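PDB 1P9H: invasin from Yersinia enterocolitica, which binds collagen as a trimeric adhesin of the bacterial outer membrane, promoting attachment to and invasion of eukaryotic cells and protecting the bacterium from complement and phagocytes. Local coordinates for the interface of chains A and B. Numbering follows the deposited sequence. Chains: chain A/B, Invasin.

The interface of chains A and B. Residues chain A 86-88, 100-102, 113, 115; chain B 88-89, 102-103, 115-117.
With CG anti to the backbone N (chi1 -168°) and the ring turned roughly crosswise to its CA-CB bond, B:Tyr102 reaches out of strand 100-102 towards the next subunit of the YadA head, a trimer of left-handed parallel beta-rolls whose successive coils present equivalent short strands to the neighbour. Its phenol lodges between the chain A strands 86-88 and 100-102, and its hydroxyl OH donates a hydrogen bond of 2.7 Å to the main-chain carbonyl O of A:Thr101. The donor sits well above the carbonyl plane and not on a lone pair, with a C=O...donor angle of 136°. Seen from the tyrosine, the oxygen lies at the edge of the phenol ring, in plane.

Apolar groups pack around the ring behind that polar tip and should limit its rotation. From one coil of chain A, A:Val86 brings CG1, the branch anti to its backbone N, to 3.6 Å from B:Tyr102 CZ, while CD1 of A:Ile88 meets the ring edge in plane. From the next coil, CB of A:Val100 approaches CE1. The same tyrosine of chain A, with the same torsions, crosses obliquely: A:Tyr102 turns its CD2 edge over the face of the B:Tyr102 ring, planes 71° apart, with CD2 lying 3.6 Å from B:Tyr102 CZ.

Glycines follow the chain B strands, and with no side chain there, valine methyls can approach their CA atoms. A:Val100 CG1 touches CA of B:Gly103 at 3.6 Å, and A:Val113 CG2 meets CA of B:Gly116 at the same 3.6 Å. Beside the latter pair, A:Ile115 CD1 packs 3.7 Å from CG2 of B:Ile115 in an oblique crossing, and A:Val113, whose side chain crosses that of B:Ile115 at about a right angle, brings its CG1 to the same CG2.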
ATOM      1  N   VAL A  86       5.555  10.805   6.236  1.00  9.07           N
ATOM      2  CA  VAL A  86       4.213  10.534   6.733  1.00  8.84           C
ATOM      3  C   VAL A  86       4.202   9.240   7.537  1.00 10.43           C
ATOM      4  O   VAL A  86       4.604   8.191   7.039  1.00  9.68           O
ATOM      5  CB  VAL A  86       3.215  10.393   5.562  1.00  8.64           C
ATOM      6  CG1 VAL A  86       1.810  10.156   6.098  1.00  9.10           C
ATOM      7  CG2 VAL A  86       3.252  11.650   4.687  1.00 11.24           C
ATOM      8  N   ALA A  87       3.739   9.320   8.779  1.00  8.92           N
ATOM      9  CA  ALA A  87       3.674   8.147   9.646  1.00  9.39           C
ATOM     10  C   ALA A  87       2.325   8.100  10.344  1.00 10.15           C
ATOM     11  O   ALA A  87       1.985   9.004  11.102  1.00 10.93           O
ATOM     12  CB  ALA A  87       4.791   8.201  10.684  1.00 11.33           C
ATOM     13  N   ILE A  88       1.550   7.053  10.082  1.00  9.48           N
ATOM     14  CA  ILE A  88       0.250   6.913  10.723  1.00  9.42           C
ATOM     15  C   ILE A  88       0.112   5.532  11.338  1.00 10.98           C
ATOM     16  O   ILE A  88       0.368   4.515  10.690  1.00 10.60           O
ATOM     17  CB  ILE A  88      -0.904   7.167   9.736  1.00  8.10           C
ATOM     18  CG1 ILE A  88      -0.852   8.626   9.269  1.00  8.66           C
ATOM     19  CG2 ILE A  88      -2.250   6.864  10.411  1.00  9.79           C
ATOM     20  CD1 ILE A  88      -2.032   9.056   8.415  1.00 10.67           C
ATOM     21  N   VAL A 100       7.178   6.944   3.989  1.00  8.35           N
ATOM     22  CA  VAL A 100       5.776   6.805   4.357  1.00  9.16           C
ATOM     23  C   VAL A 100       5.587   5.478   5.070  1.00  8.86           C
ATOM     24  O   VAL A 100       6.096   4.440   4.638  1.00  9.40           O
ATOM     25  CB  VAL A 100       4.818   6.873   3.135  1.00 11.38           C
ATOM     26  CG1 VAL A 100       5.067   8.150   2.351  1.00 12.66           C
ATOM     27  CG2 VAL A 100       4.985   5.651   2.251  1.00 13.81           C
ATOM     28  N   THR A 101       4.876   5.520   6.190  0.50  8.80           N
ATOM     29  CA  THR A 101       4.598   4.325   6.978  0.50  8.62           C
ATOM     30  C   THR A 101       3.138   4.334   7.393  0.50  9.11           C
ATOM     31  O   THR A 101       2.590   5.382   7.738  0.50  8.72           O
ATOM     32  CB  THR A 101       5.469   4.255   8.255  0.50  9.36           C
ATOM     33  OG1 THR A 101       5.322   5.466   9.006  0.50  6.10           O
ATOM     34  CG2 THR A 101       6.927   4.051   7.899  0.50  9.25           C
ATOM     35  N   TYR A 102       2.509   3.166   7.353  1.00  8.29           N
ATOM     36  CA  TYR A 102       1.105   3.051   7.724  1.00  8.45           C
ATOM     37  C   TYR A 102       0.873   1.753   8.471  1.00 10.01           C
ATOM     38  O   TYR A 102       1.002   0.675   7.895  1.00 10.76           O
ATOM     39  CB  TYR A 102       0.254   3.080   6.450  1.00  9.64           C
ATOM     40  CG  TYR A 102      -1.225   3.261   6.675  1.00  8.64           C
ATOM     41  CD1 TYR A 102      -2.124   2.217   6.439  1.00  9.87           C
ATOM     42  CD2 TYR A 102      -1.733   4.489   7.087  1.00 10.08           C
ATOM     43  CE1 TYR A 102      -3.497   2.401   6.606  1.00 10.24           C
ATOM     44  CE2 TYR A 102      -3.100   4.684   7.259  1.00 10.76           C
ATOM     45  CZ  TYR A 102      -3.974   3.641   7.014  1.00 10.24           C
ATOM     46  OH  TYR A 102      -5.326   3.853   7.156  1.00 10.20           O
ATOM     47  N   VAL A 113       8.579   2.856   1.680  1.00  8.39           N
ATOM     48  CA  VAL A 113       7.147   2.650   1.882  1.00  8.85           C
ATOM     49  C   VAL A 113       6.965   1.401   2.745  1.00  8.99           C
ATOM     50  O   VAL A 113       7.444   0.325   2.388  1.00 10.91           O
ATOM     51  CB  VAL A 113       6.407   2.419   0.537  1.00 10.20           C
ATOM     52  CG1 VAL A 113       4.956   2.010   0.795  1.00 10.52           C
ATOM     53  CG2 VAL A 113       6.462   3.674  -0.320  1.00 11.42           C
ATOM     54  N   ILE A 115       3.806  -0.532   4.645  1.00  9.02           N
ATOM     55  CA  ILE A 115       2.367  -0.604   4.899  1.00  9.14           C
ATOM     56  C   ILE A 115       2.003  -1.903   5.610  1.00  9.77           C
ATOM     57  O   ILE A 115       2.262  -2.993   5.097  1.00 10.28           O
ATOM     58  CB  ILE A 115       1.579  -0.541   3.569  1.00 10.14           C
ATOM     59  CG1 ILE A 115       2.056   0.645   2.722  1.00 10.39           C
ATOM     60  CG2 ILE A 115       0.088  -0.435   3.850  1.00 11.26           C
ATOM     61  CD1 ILE A 115       1.863   2.005   3.378  1.00 13.85           C
TER
ATOM     62  N   ILE B  88      -3.543  11.758   1.726  1.00  9.48           N
ATOM     63  CA  ILE B  88      -2.779  12.108   2.916  1.00  9.42           C
ATOM     64  C   ILE B  88      -1.312  12.282   2.568  1.00 10.98           C
ATOM     65  O   ILE B  88      -0.703  11.429   1.919  1.00 10.60           O
ATOM     66  CB  ILE B  88      -2.935  11.052   4.025  1.00  8.10           C
ATOM     67  CG1 ILE B  88      -4.396  11.026   4.490  1.00  8.66           C
ATOM     68  CG2 ILE B  88      -2.001  11.381   5.200  1.00  9.79           C
ATOM     69  CD1 ILE B  88      -4.656  10.141   5.696  1.00 10.67           C
ATOM     70  N   GLY B  89      -0.762  13.408   3.007  1.00 10.65           N
ATOM     71  CA  GLY B  89       0.623  13.731   2.738  1.00 10.03           C
ATOM     72  C   GLY B  89       0.678  15.127   2.151  1.00 10.59           C
ATOM     73  O   GLY B  89      -0.286  15.573   1.523  1.00 10.30           O
ATOM     74  N   TYR B 102      -1.290   8.255  -0.750  1.00  8.29           N
ATOM     75  CA  TYR B 102      -0.601   8.339   0.530  1.00  8.45           C
ATOM     76  C   TYR B 102       0.866   8.646   0.307  1.00 10.01           C
ATOM     77  O   TYR B 102       1.595   7.822  -0.243  1.00 10.76           O
ATOM     78  CB  TYR B 102      -0.750   7.000   1.259  1.00  9.64           C
ATOM     79  CG  TYR B 102      -0.345   7.016   2.711  1.00  8.64           C
ATOM     80  CD1 TYR B 102       0.805   6.352   3.146  1.00  9.87           C
ATOM     81  CD2 TYR B 102      -1.132   7.663   3.658  1.00 10.08           C
ATOM     82  CE1 TYR B 102       1.153   6.331   4.496  1.00 10.24           C
ATOM     83  CE2 TYR B 102      -0.793   7.651   5.007  1.00 10.76           C
ATOM     84  CZ  TYR B 102       0.345   6.983   5.420  1.00 10.24           C
ATOM     85  OH  TYR B 102       0.654   6.949   6.760  1.00 10.20           O
ATOM     86  N   GLY B 103       1.292   9.832   0.733  1.00  9.66           N
ATOM     87  CA  GLY B 103       2.681  10.221   0.564  1.00 10.15           C
ATOM     88  C   GLY B 103       2.825  11.600  -0.050  1.00 10.42           C
ATOM     89  O   GLY B 103       1.920  12.090  -0.728  1.00 10.59           O
ATOM     90  N   ILE B 115       0.688   4.882  -3.470  1.00  9.02           N
ATOM     91  CA  ILE B 115       1.314   4.861  -2.147  1.00  9.14           C
ATOM     92  C   ILE B 115       2.815   5.111  -2.250  1.00  9.77           C
ATOM     93  O   ILE B 115       3.530   4.366  -2.921  1.00 10.28           O
ATOM     94  CB  ILE B 115       1.095   3.489  -1.467  1.00 10.14           C
ATOM     95  CG1 ILE B 115      -0.387   3.098  -1.518  1.00 10.39           C
ATOM     96  CG2 ILE B 115       1.589   3.535  -0.029  1.00 11.26           C
ATOM     97  CD1 ILE B 115      -1.318   4.065  -0.800  1.00 13.85           C
ATOM     98  N   GLY B 116       3.285   6.156  -1.576  1.00  8.89           N
ATOM     99  CA  GLY B 116       4.696   6.490  -1.607  1.00  8.87           C
ATOM    100  C   GLY B 116       4.887   7.899  -2.127  1.00  9.57           C
ATOM    101  O   GLY B 116       4.065   8.392  -2.899  1.00 10.97           O
ATOM    102  N   ALA B 117       5.951   8.566  -1.698  1.00  9.36           N
ATOM    103  CA  ALA B 117       6.195   9.919  -2.175  1.00  9.51           C
ATOM    104  C   ALA B 117       6.382   9.866  -3.690  1.00 10.25           C
ATOM    105  O   ALA B 117       7.051   8.969  -4.208  1.00 10.05           O
ATOM    106  CB  ALA B 117       7.435  10.503  -1.503  1.00 10.76           C
TER